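Local atomic coordinates of thiosulfate sulfurtransferase TUM1 (Saccharomyces cerevisiae, PDB entry 3UTN), a protein that accepts persulfide sulfur from NFS1 and passes it to UBA4 for 2-thiolation of the wobble uridine of tRNAs, using two rhodanese domains of which one is catalytic. Residues F35-L38 / V39-K43; K64-F67 / L68-R72; N147-Q150 / Y151-F154; A209-L212 / G213-E216. One frame throughout, in Å; residues are numbered along the deposited sequence. Where two conformers were deposited one is given.

Contact 1 of 4, residues F35-L38 / V39-K43; sequences FVKL and VASEK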
loop_
_atom_site.group_PDB
_atom_site.type_symbol
_atom_site.label_atom_id
_atom_site.label_comp_id
_atom_site.label_asym_id
_atom_site.label_seq_id
_atom_site.Cartn_x
_atom_site.Cartn_y
_atom_site.Cartn_z
ATOM N N PHE A 35 0.596 4.743 18.658
ATOM C CA PHE A 35 1.543 5.676 18.097
ATOM C C PHE A 35 1.993 6.725 19.101
ATOM O O PHE A 35 3.181 6.947 19.256
ATOM C CB PHE A 35 1.000 6.347 16.844
ATOM C CG PHE A 35 1.830 7.501 16.392
ATOM C CD1 PHE A 35 3.048 7.290 15.757
ATOM C CD2 PHE A 35 1.424 8.799 16.651
ATOM C CE1 PHE A 35 3.822 8.358 15.347
ATOM C CE2 PHE A 35 2.196 9.870 16.245
ATOM C CZ PHE A 35 3.398 9.646 15.591
ATOM N N VAL A 36 1.059 7.386 19.774
ATOM C CA VAL A 36 1.475 8.415 20.723
ATOM C C VAL A 36 2.205 7.766 21.885
ATOM O O VAL A 36 3.171 8.324 22.404
ATOM C CB VAL A 36 0.327 9.322 21.204
ATOM C CG1 VAL A 36 -0.217 10.125 20.036
ATOM C CG2 VAL A 36 -0.774 8.524 21.880
ATOM N N LYS A 37 1.762 6.567 22.256
ATOM C CA LYS A 37 2.454 5.794 23.271
ATOM C C LYS A 37 3.878 5.559 22.792
ATOM O O LYS A 37 4.833 5.809 23.514
ATOM C CB LYS A 37 1.752 4.467 23.529
ATOM C CG LYS A 37 2.380 3.688 24.667
ATOM C CD LYS A 37 1.786 2.303 24.811
ATOM C CE LYS A 37 2.486 1.587 25.950
ATOM N NZ LYS A 37 1.722 0.390 26.372
ATOM N N LEU A 38 4.000 5.100 21.555
ATOM C CA LEU A 38 5.302 4.870 20.952
ATOM C C LEU A 38 6.125 6.148 20.999
ATOM O O LEU A 38 7.247 6.146 21.497
ATOM C CB LEU A 38 5.150 4.375 19.518
ATOM C CG LEU A 38 6.420 4.165 18.697
ATOM C CD1 LEU A 38 7.209 2.967 19.194
ATOM C CD2 LEU A 38 6.028 3.994 17.242
ATOM N N VAL A 39 5.551 7.241 20.510
ATOM C CA VAL A 39 6.246 8.519 20.502
ATOM C C VAL A 39 6.655 8.913 21.910
ATOM O O VAL A 39 7.802 9.254 22.151
ATOM C CB VAL A 39 5.404 9.635 19.856
ATOM C CG1 VAL A 39 6.112 10.976 19.970
ATOM C CG2 VAL A 39 5.143 9.312 18.399
ATOM N N ALA A 40 5.711 8.836 22.839
ATOM C CA ALA A 40 5.960 9.258 24.203
ATOM C C ALA A 40 7.018 8.394 24.860
ATOM O O ALA A 40 7.832 8.886 25.629
ATOM C CB ALA A 40 4.675 9.217 25.001
ATOM N N SER A 41 7.000 7.103 24.549
ATOM C CA SER A 41 7.873 6.149 25.212
ATOM C C SER A 41 9.235 6.082 24.554
ATOM O O SER A 41 10.195 5.597 25.152
ATOM C CB SER A 41 7.231 4.770 25.217
ATOM O OG SER A 41 5.919 4.850 25.735
ATOM N N GLU A 42 9.326 6.576 23.327
ATOM C CA GLU A 42 10.548 6.417 22.564
ATOM C C GLU A 42 11.708 7.198 23.138
ATOM O O GLU A 42 11.633 8.411 23.303
ATOM C CB GLU A 42 10.339 6.772 21.099
ATOM C CG GLU A 42 11.430 6.228 20.199
ATOM C CD GLU A 42 11.689 4.750 20.411
ATOM O OE1 GLU A 42 10.714 3.976 20.489
ATOM O OE2 GLU A 42 12.872 4.363 20.502
ATOM N N LYS A 43 12.781 6.481 23.440
ATOM C CA LYS A 43 13.975 7.083 24.008
ATOM C C LYS A 43 15.156 6.898 23.070
ATOM O O LYS A 43 16.123 7.655 23.128
ATOM C CB LYS A 43 14.290 6.451 25.363
ATOM C CG LYS A 43 13.214 6.659 26.415
ATOM C CD LYS A 43 13.527 5.873 27.681
ATOM C CE LYS A 43 12.680 6.345 28.853
ATOM N NZ LYS A 43 12.981 7.761 29.212
HETATM O O HOH W 1 8.505 3.999 22.118
#
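Val-39 N and Ala-40 N donate to Phe-35 O and Val-36 O as successive i to i+4 bonds along the last turns of helix 32-41, the first nearly straight at 169°. Near the end Lys-37 O is gripped twice, by Ser-41 N and, from above the carbonyl plane, by Ser-41 OG at 2.7 Å; Glu-42 N, in the first residue to leave helical angles, bonds Leu-38 O weakly. With OG of Ser-41 set beside its own backbone N (chi1 -52°), the hydroxyl folds back onto the helix. Val-39 CG2 lies over one face of the Phe-35 ring, displaced toward its rim, 3.6 Å from the centroid in a CH-pi contact. Trimming Phe-35 to an alanine would probably strip this methyl of its aromatic cover and open a gap toward the sheet. Leu-38 and Glu-42 run side by side, and a water bridges them, donating to Leu-38 O and to Glu-42 OE1 (2.7 Å). Glu-42 OE2 accepts from Val-44 N and His-45 N, tying down the chain just past the helix. Phe-35 and Leu-38 face the sheet, touching Ile-30 of strand 28-30, Ile-47 of strand 47-51, and Val-117 and Ile-115, respectively, of strand 115-119.

Contact 2 of 4, residues K64-F67 / L68-R72; sequences KVDF and LTKPR. With DMS (dimethyl sulfoxide), chain G.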
loop_
_atom_site.group_PDB
_atom_site.type_symbol
_atom_site.label_atom_id
_atom_site.label_comp_id
_atom_site.label_asym_id
_atom_site.label_seq_id
_atom_site.Cartn_x
_atom_site.Cartn_y
_atom_site.Cartn_z
ATOM N N LYS A 64 0.809 17.062 -1.703
ATOM C CA LYS A 64 1.964 17.835 -1.296
ATOM C C LYS A 64 1.519 19.078 -0.532
ATOM O O LYS A 64 2.017 19.345 0.553
ATOM C CB LYS A 64 2.829 18.175 -2.511
ATOM C CG LYS A 64 3.669 16.992 -2.985
ATOM C CD LYS A 64 4.214 17.151 -4.397
ATOM C CE LYS A 64 5.376 18.126 -4.464
ATOM N NZ LYS A 64 5.959 18.264 -5.828
ATOM N N VAL A 65 0.547 19.803 -1.078
ATOM C CA VAL A 65 -0.001 20.969 -0.398
ATOM C C VAL A 65 -0.654 20.528 0.900
ATOM O O VAL A 65 -0.502 21.176 1.931
ATOM C CB VAL A 65 -1.007 21.727 -1.283
ATOM C CG1 VAL A 65 -1.888 22.656 -0.454
ATOM C CG2 VAL A 65 -0.258 22.522 -2.336
ATOM N N ASP A 66 -1.364 19.406 0.846
ATOM C CA ASP A 66 -2.013 18.885 2.037
ATOM C C ASP A 66 -1.007 18.533 3.097
ATOM O O ASP A 66 -1.227 18.790 4.268
ATOM C CB ASP A 66 -2.894 17.702 1.703
ATOM C CG ASP A 66 -4.175 18.131 1.060
ATOM O OD1 ASP A 66 -4.312 19.347 0.804
ATOM O OD2 ASP A 66 -5.042 17.275 0.827
ATOM N N PHE A 67 0.121 17.976 2.685
ATOM C CA PHE A 67 1.137 17.702 3.666
ATOM C C PHE A 67 1.622 18.997 4.290
ATOM O O PHE A 67 1.771 19.103 5.506
ATOM C CB PHE A 67 2.328 16.996 3.059
ATOM C CG PHE A 67 3.457 16.877 4.015
ATOM C CD1 PHE A 67 3.437 15.894 4.993
ATOM C CD2 PHE A 67 4.501 17.791 3.998
ATOM C CE1 PHE A 67 4.468 15.785 5.903
ATOM C CE2 PHE A 67 5.528 17.690 4.917
ATOM C CZ PHE A 67 5.516 16.683 5.863
ATOM N N LEU A 68 1.880 19.972 3.430
ATOM C CA LEU A 68 2.543 21.192 3.836
ATOM C C LEU A 68 1.635 22.081 4.641
ATOM O O LEU A 68 2.091 22.803 5.512
ATOM C CB LEU A 68 3.020 21.950 2.609
ATOM C CG LEU A 68 4.100 21.221 1.814
ATOM C CD1 LEU A 68 4.237 21.889 0.464
ATOM C CD2 LEU A 68 5.429 21.210 2.547
ATOM N N THR A 69 0.346 22.022 4.354
ATOM C CA THR A 69 -0.548 23.055 4.834
ATOM C C THR A 69 -1.673 22.500 5.666
ATOM O O THR A 69 -2.382 23.248 6.299
ATOM C CB THR A 69 -1.149 23.855 3.667
ATOM O OG1 THR A 69 -2.002 22.999 2.907
ATOM C CG2 THR A 69 -0.050 24.378 2.772
ATOM N N LYS A 70 -1.850 21.187 5.643
ATOM C CA LYS A 70 -2.857 20.568 6.477
ATOM C C LYS A 70 -2.179 19.856 7.622
ATOM O O LYS A 70 -1.020 19.438 7.500
ATOM C CB LYS A 70 -3.736 19.623 5.664
ATOM C CG LYS A 70 -4.697 20.362 4.750
ATOM C CD LYS A 70 -5.571 19.395 3.978
ATOM C CE LYS A 70 -6.580 20.134 3.113
ATOM N NZ LYS A 70 -5.896 20.997 2.114
ATOM N N PRO A 71 -2.885 19.731 8.750
ATOM C CA PRO A 71 -2.216 19.202 9.920
ATOM C C PRO A 71 -1.582 17.858 9.628
ATOM O O PRO A 71 -2.146 17.022 8.922
ATOM C CB PRO A 71 -3.345 19.070 10.936
ATOM C CG PRO A 71 -4.325 20.121 10.524
ATOM C CD PRO A 71 -4.298 20.049 9.027
ATOM N N ARG A 72 -0.380 17.675 10.133
ATOM C CA ARG A 72 0.289 16.417 9.962
ATOM C C ARG A 72 0.577 15.908 11.346
ATOM O O ARG A 72 0.467 16.641 12.323
ATOM C CB ARG A 72 1.584 16.600 9.164
ATOM C CG ARG A 72 2.673 17.354 9.897
ATOM C CD ARG A 72 3.672 17.958 8.916
ATOM N NE ARG A 72 2.984 18.873 8.023
ATOM C CZ ARG A 72 2.667 20.122 8.338
ATOM N NH1 ARG A 72 3.010 20.631 9.517
ATOM N NH2 ARG A 72 2.023 20.868 7.462
HETATM S S DMS G . 2.756 17.829 -8.058
HETATM O O DMS G . 3.923 18.752 -8.113
HETATM C C1 DMS G . 1.500 18.411 -9.062
HETATM C C2 DMS G . 3.137 16.356 -8.862
#
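Helix 63-69 is the helical link of the beta-alpha-beta unit running from strand 47-51 to strand 77-78, and here Phe-67 and Arg-72 meet across its C-terminal end. Arg-72 grips one atom, Phe-67 O, side-on: NH2 bonds it at 2.6 Å on a lone pair in the carbonyl plane, and NE at 2.8 Å from a slight tilt. The oxygen lies in the guanidinium plane. The bend in the arginine chain (chi3 60°) turns the group back to the helix and sets NE over the centre of one face of the Phe-67 ring, 3.9 Å above it, with the two planes 61° apart. Arg-72 NH1 reaches away to Asp-159 and Ser-161. Asp-66 and Lys-70 lie alongside each other and close a salt bridge, Lys-70 NZ meeting Asp-66 OD1 at 2.6 Å from above the carboxylate plane; Tyr-55 OH holds the other oxygen. Val-65 O receives both Thr-69 N (2.7 Å) and Thr-69 OG1. Lys-64 NZ donates to the oxygen (3.1 Å) of a dimethyl sulfoxide molecule that probably comes from the crystallisation liquor. A carbonyl of the last helical turn, taken up by an arginine just beyond it, thus finishes the crossover helix of this rhodanese domain.

Contact 3 of 4, residues N147-Q150 / Y151-F154; sequences NFNQ and YREF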
loop_
_atom_site.group_PDB
_atom_site.type_symbol
_atom_site.label_atom_id
_atom_site.label_comp_id
_atom_site.label_asym_id
_atom_site.label_seq_id
_atom_site.Cartn_x
_atom_site.Cartn_y
_atom_site.Cartn_z
ATOM N N ASN A 147 -5.576 4.838 11.627
ATOM C CA ASN A 147 -4.952 5.510 10.510
ATOM C C ASN A 147 -5.026 6.977 10.841
ATOM O O ASN A 147 -5.495 7.349 11.917
ATOM C CB ASN A 147 -5.665 5.204 9.193
ATOM C CG ASN A 147 -7.144 5.537 9.229
ATOM O OD1 ASN A 147 -7.628 6.206 10.138
ATOM N ND2 ASN A 147 -7.869 5.070 8.230
ATOM N N PHE A 148 -4.578 7.808 9.919
ATOM C CA PHE A 148 -4.566 9.222 10.152
ATOM C C PHE A 148 -5.966 9.783 10.310
ATOM O O PHE A 148 -6.153 10.746 11.039
ATOM C CB PHE A 148 -3.836 9.931 9.038
ATOM C CG PHE A 148 -3.482 11.340 9.357
ATOM C CD1 PHE A 148 -2.953 11.678 10.601
ATOM C CD2 PHE A 148 -3.642 12.332 8.403
ATOM C CE1 PHE A 148 -2.615 12.986 10.883
ATOM C CE2 PHE A 148 -3.296 13.638 8.681
ATOM C CZ PHE A 148 -2.779 13.965 9.920
ATOM N N ASN A 149 -6.938 9.180 9.632
ATOM C CA ASN A 149 -8.333 9.577 9.787
ATOM C C ASN A 149 -8.735 9.517 11.241
ATOM O O ASN A 149 -9.259 10.482 11.789
ATOM C CB ASN A 149 -9.260 8.674 8.981
ATOM C CG ASN A 149 -9.203 8.957 7.495
ATOM O OD1 ASN A 149 -8.610 9.942 7.059
ATOM N ND2 ASN A 149 -9.834 8.100 6.712
ATOM N N GLN A 150 -8.465 8.378 11.863
ATOM C CA GLN A 150 -8.853 8.165 13.244
ATOM C C GLN A 150 -7.994 9.017 14.131
ATOM O O GLN A 150 -8.471 9.609 15.088
ATOM C CB GLN A 150 -8.719 6.697 13.610
ATOM C CG GLN A 150 -9.810 5.860 12.980
ATOM C CD GLN A 150 -11.187 6.287 13.436
ATOM O OE1 GLN A 150 -11.787 5.638 14.283
ATOM N NE2 GLN A 150 -11.692 7.389 12.878
ATOM N N TYR A 151 -6.720 9.090 13.770
ATOM C CA TYR A 151 -5.776 9.946 14.430
ATOM C C TYR A 151 -6.327 11.360 14.526
ATOM O O TYR A 151 -6.313 11.970 15.597
ATOM C CB TYR A 151 -4.482 9.939 13.632
ATOM C CG TYR A 151 -3.348 10.608 14.325
ATOM C CD1 TYR A 151 -2.447 9.870 15.080
ATOM C CD2 TYR A 151 -3.169 11.979 14.225
ATOM C CE1 TYR A 151 -1.389 10.486 15.719
ATOM C CE2 TYR A 151 -2.127 12.607 14.868
ATOM C CZ TYR A 151 -1.240 11.853 15.612
ATOM O OH TYR A 151 -0.202 12.469 16.240
ATOM N N ARG A 152 -6.809 11.878 13.400
ATOM C CA ARG A 152 -7.368 13.218 13.376
ATOM C C ARG A 152 -8.715 13.255 14.073
ATOM O O ARG A 152 -8.960 14.132 14.892
ATOM C CB ARG A 152 -7.493 13.728 11.951
ATOM C CG ARG A 152 -6.180 14.211 11.374
ATOM C CD ARG A 152 -6.356 14.547 9.909
ATOM N NE ARG A 152 -6.740 13.367 9.137
ATOM C CZ ARG A 152 -6.756 13.319 7.809
ATOM N NH1 ARG A 152 -6.400 14.383 7.098
ATOM N NH2 ARG A 152 -7.123 12.205 7.199
ATOM N N GLU A 153 -9.568 12.286 13.764
ATOM C CA GLU A 153 -10.903 12.220 14.362
ATOM C C GLU A 153 -10.814 12.302 15.872
ATOM O O GLU A 153 -11.572 13.025 16.506
ATOM C CB GLU A 153 -11.643 10.947 13.942
ATOM C CG GLU A 153 -12.985 10.762 14.647
ATOM C CD GLU A 153 -14.066 10.204 13.739
ATOM O OE1 GLU A 153 -13.800 9.222 13.006
ATOM O OE2 GLU A 153 -15.196 10.749 13.773
ATOM N N PHE A 154 -9.869 11.567 16.441
ATOM C CA PHE A 154 -9.730 11.517 17.880
ATOM C C PHE A 154 -8.677 12.485 18.387
ATOM O O PHE A 154 -8.203 12.369 19.514
ATOM C CB PHE A 154 -9.527 10.074 18.336
ATOM C CG PHE A 154 -10.742 9.231 18.128
ATOM C CD1 PHE A 154 -11.756 9.211 19.082
ATOM C CD2 PHE A 154 -10.913 8.514 16.952
ATOM C CE1 PHE A 154 -12.900 8.455 18.878
ATOM C CE2 PHE A 154 -12.057 7.758 16.742
ATOM C CZ PHE A 154 -13.051 7.727 17.709
#
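Arg-152, in one of its two modelled positions, lays its chain over one face of the Phe-148 ring: CD sits 3.8 Å from the ring centroid in a CH-pi contact, and NE rides 3.3 Å above the ring plane toward the rim. The guanidinium is tipped by 21° from the ring, with Phe-148 CD2 under its centre. The bend at chi3 (-62°) also brings Arg-152 NE to Phe-148 O, at 3.3 Å and well above the carbonyl plane, opposite the face from which Arg-152 N makes its helical bond. At the guanidinium edge, NH2 meets Asn-149 OD1 in a weak bond, the amide and guanidinium nearly coplanar; the stronger partner of NH2 is Arg-121 O. Beside this group, the Tyr-151 ring meets Phe-148 obliquely, Tyr-151 CD2 to Phe-148 CE1 at 3.5 Å. Gln-150 NE2 donates to the anti lone pair of Glu-153 OE1 (2.8 Å), and Gln-150 OE1 lies at the edge of the Phe-154 ring.

Behind this shell, Asn-147 is the N-cap of helix 148-153: its OD1 accepts from Gln-150 N at 2.9 Å, while ND2 holds Thr-247 O. Asn-149 ND2 reaches Val-122 O and Thr-247 O, Tyr-151 OH bonds Pro-157 O, and Tyr-119 meets the Phe-148 ring. Without the Phe-148 ring, as with a leucine there, the guanidinium is likely to lose its flat support and turn more freely. Chemically, the positive group meets two carbonyls and an amide, so in this conformer its place probably rests on aromatic cover and neutral acceptors; no salt bridge forms within the contact.

Contact 4 of 4, residues A209-L212 / G213-E216; sequences ARSL and GRFE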
loop_
_atom_site.group_PDB
_atom_site.type_symbol
_atom_site.label_atom_id
_atom_site.label_comp_id
_atom_site.label_asym_id
_atom_site.label_seq_id
_atom_site.Cartn_x
_atom_site.Cartn_y
_atom_site.Cartn_z
ATOM N N ALA A 209 -7.290 -5.615 -5.800
ATOM C CA ALA A 209 -7.846 -4.620 -4.889
ATOM C C ALA A 209 -8.734 -3.613 -5.591
ATOM O O ALA A 209 -9.337 -2.762 -4.941
ATOM C CB ALA A 209 -6.737 -3.907 -4.148
ATOM N N ARG A 210 -8.809 -3.698 -6.916
ATOM C CA ARG A 210 -9.650 -2.786 -7.670
ATOM C C ARG A 210 -11.097 -3.063 -7.351
ATOM O O ARG A 210 -11.426 -4.102 -6.786
ATOM C CB ARG A 210 -9.430 -2.939 -9.162
ATOM C CG ARG A 210 -8.069 -2.474 -9.628
ATOM C CD ARG A 210 -7.883 -2.856 -11.080
ATOM N NE ARG A 210 -7.939 -4.301 -11.249
ATOM C CZ ARG A 210 -8.484 -4.904 -12.295
ATOM N NH1 ARG A 210 -9.035 -4.190 -13.270
ATOM N NH2 ARG A 210 -8.483 -6.227 -12.358
ATOM N N SER A 211 -11.959 -2.123 -7.706
ATOM C CA SER A 211 -13.382 -2.320 -7.550
ATOM C C SER A 211 -13.769 -3.604 -8.260
ATOM O O SER A 211 -13.120 -4.018 -9.230
ATOM C CB SER A 211 -14.142 -1.148 -8.154
ATOM O OG SER A 211 -13.939 -1.125 -9.550
ATOM N N LEU A 212 -14.821 -4.234 -7.757
ATOM C CA LEU A 212 -15.384 -5.413 -8.375
ATOM C C LEU A 212 -15.714 -5.115 -9.836
ATOM O O LEU A 212 -15.456 -5.938 -10.708
ATOM C CB LEU A 212 -16.632 -5.857 -7.608
ATOM C CG LEU A 212 -17.421 -7.047 -8.156
ATOM C CD1 LEU A 212 -16.557 -8.294 -8.192
ATOM C CD2 LEU A 212 -18.681 -7.288 -7.339
ATOM N N GLY A 213 -16.252 -3.923 -10.089
ATOM C CA GLY A 213 -16.629 -3.503 -11.433
ATOM C C GLY A 213 -15.450 -3.530 -12.379
ATOM O O GLY A 213 -15.541 -4.053 -13.488
ATOM N N ARG A 214 -14.333 -2.971 -11.932
ATOM C CA ARG A 214 -13.105 -2.998 -12.712
ATOM C C ARG A 214 -12.604 -4.420 -12.878
ATOM O O ARG A 214 -12.212 -4.823 -13.965
ATOM C CB ARG A 214 -12.039 -2.145 -12.052
ATOM C CG ARG A 214 -12.287 -0.657 -12.215
ATOM C CD ARG A 214 -11.356 0.126 -11.324
ATOM N NE ARG A 214 -9.963 -0.018 -11.732
ATOM C CZ ARG A 214 -8.929 0.420 -11.024
ATOM N NH1 ARG A 214 -9.121 1.023 -9.859
ATOM N NH2 ARG A 214 -7.701 0.255 -11.485
ATOM N N PHE A 215 -12.630 -5.180 -11.793
ATOM C CA PHE A 215 -12.244 -6.570 -11.843
ATOM C C PHE A 215 -13.087 -7.310 -12.868
ATOM O O PHE A 215 -12.564 -8.061 -13.685
ATOM C CB PHE A 215 -12.426 -7.211 -10.478
ATOM C CG PHE A 215 -12.025 -8.644 -10.436
ATOM C CD1 PHE A 215 -10.736 -8.998 -10.083
ATOM C CD2 PHE A 215 -12.939 -9.643 -10.747
ATOM C CE1 PHE A 215 -10.360 -10.327 -10.042
ATOM C CE2 PHE A 215 -12.568 -10.975 -10.711
ATOM C CZ PHE A 215 -11.278 -11.314 -10.359
ATOM N N GLU A 216 -14.396 -7.086 -12.818
ATOM C CA GLU A 216 -15.323 -7.789 -13.687
ATOM C C GLU A 216 -15.278 -7.276 -15.119
ATOM O O GLU A 216 -15.797 -7.915 -16.028
ATOM C CB GLU A 216 -16.740 -7.712 -13.123
ATOM C CG GLU A 216 -16.934 -8.604 -11.909
ATOM C CD GLU A 216 -18.335 -8.543 -11.341
ATOM O OE1 GLU A 216 -19.090 -7.612 -11.690
ATOM O OE2 GLU A 216 -18.674 -9.431 -10.535
HETATM O O HOH W 2 -11.203 0.606 -8.065
#
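Leaving strand 205-208, the chain turns into helix 212-216, whose first bonds run from Phe-215 N to Ser-211 O and from Glu-216 N to Leu-212 O (2.6 Å). Ser-211 is the N-cap: OG, placed between its backbone N and carbonyl carbon (chi1 66°), accepts from Arg-214 N at 3.0 Å, fairly straight at 160°. The Arg-214 chain passes by this hydroxyl, its CG 3.2 Å from Ser-211 OG, then bends at chi3 so that one face of its guanidinium lies over the aliphatic part of Arg-210, with Arg-210 CG 3.3 Å above its centre. The two guanidinium planes stand 79° apart. This strand-to-helix turn belongs to the C-terminal, catalytic rhodanese domain, and the side chain of Arg-210 comes within about 4 Å of that of the persulfide-forming Cys-282. Glu-221 bridges the two cations by salt bridges to Arg-210 NH1 and Arg-214 NH2, which probably offsets their like charge; Arg-210 NH2 also pairs with Asp-208 and bonds Gly-229 O. A water accepts from Ser-211 N and, at 2.8 Å from its oxygen, from Arg-214 NH1. Leu-212 CD1 packs against the Glu-216 carboxylate, 3.4 Å from OE2, which Arg-326 engages in a salt bridge.

Contacts 2 and 3 lie in the first rhodanese range and contact 4 in the second, catalytic one, with contact 1 earliest in the chain; contacts 1 and 4 are on opposite sides of the chain's centre, their centres about 39 Å apart. Contact 3 touches both contact 1 and contact 2: Tyr-151 CE1 packs on Phe-35 CD2 of contact 1 at 3.4 Å, and Phe-148 CZ meets Pro-71 O of contact 2 at 3.3 Å. Contacts 1 and 2 do not touch, their nearest atoms about 8 Å apart. Contact 4 stays about 15 Å from contact 3 at the nearest atoms, and it alone borders the active-site Cys-282; the other three lie away from that cysteine.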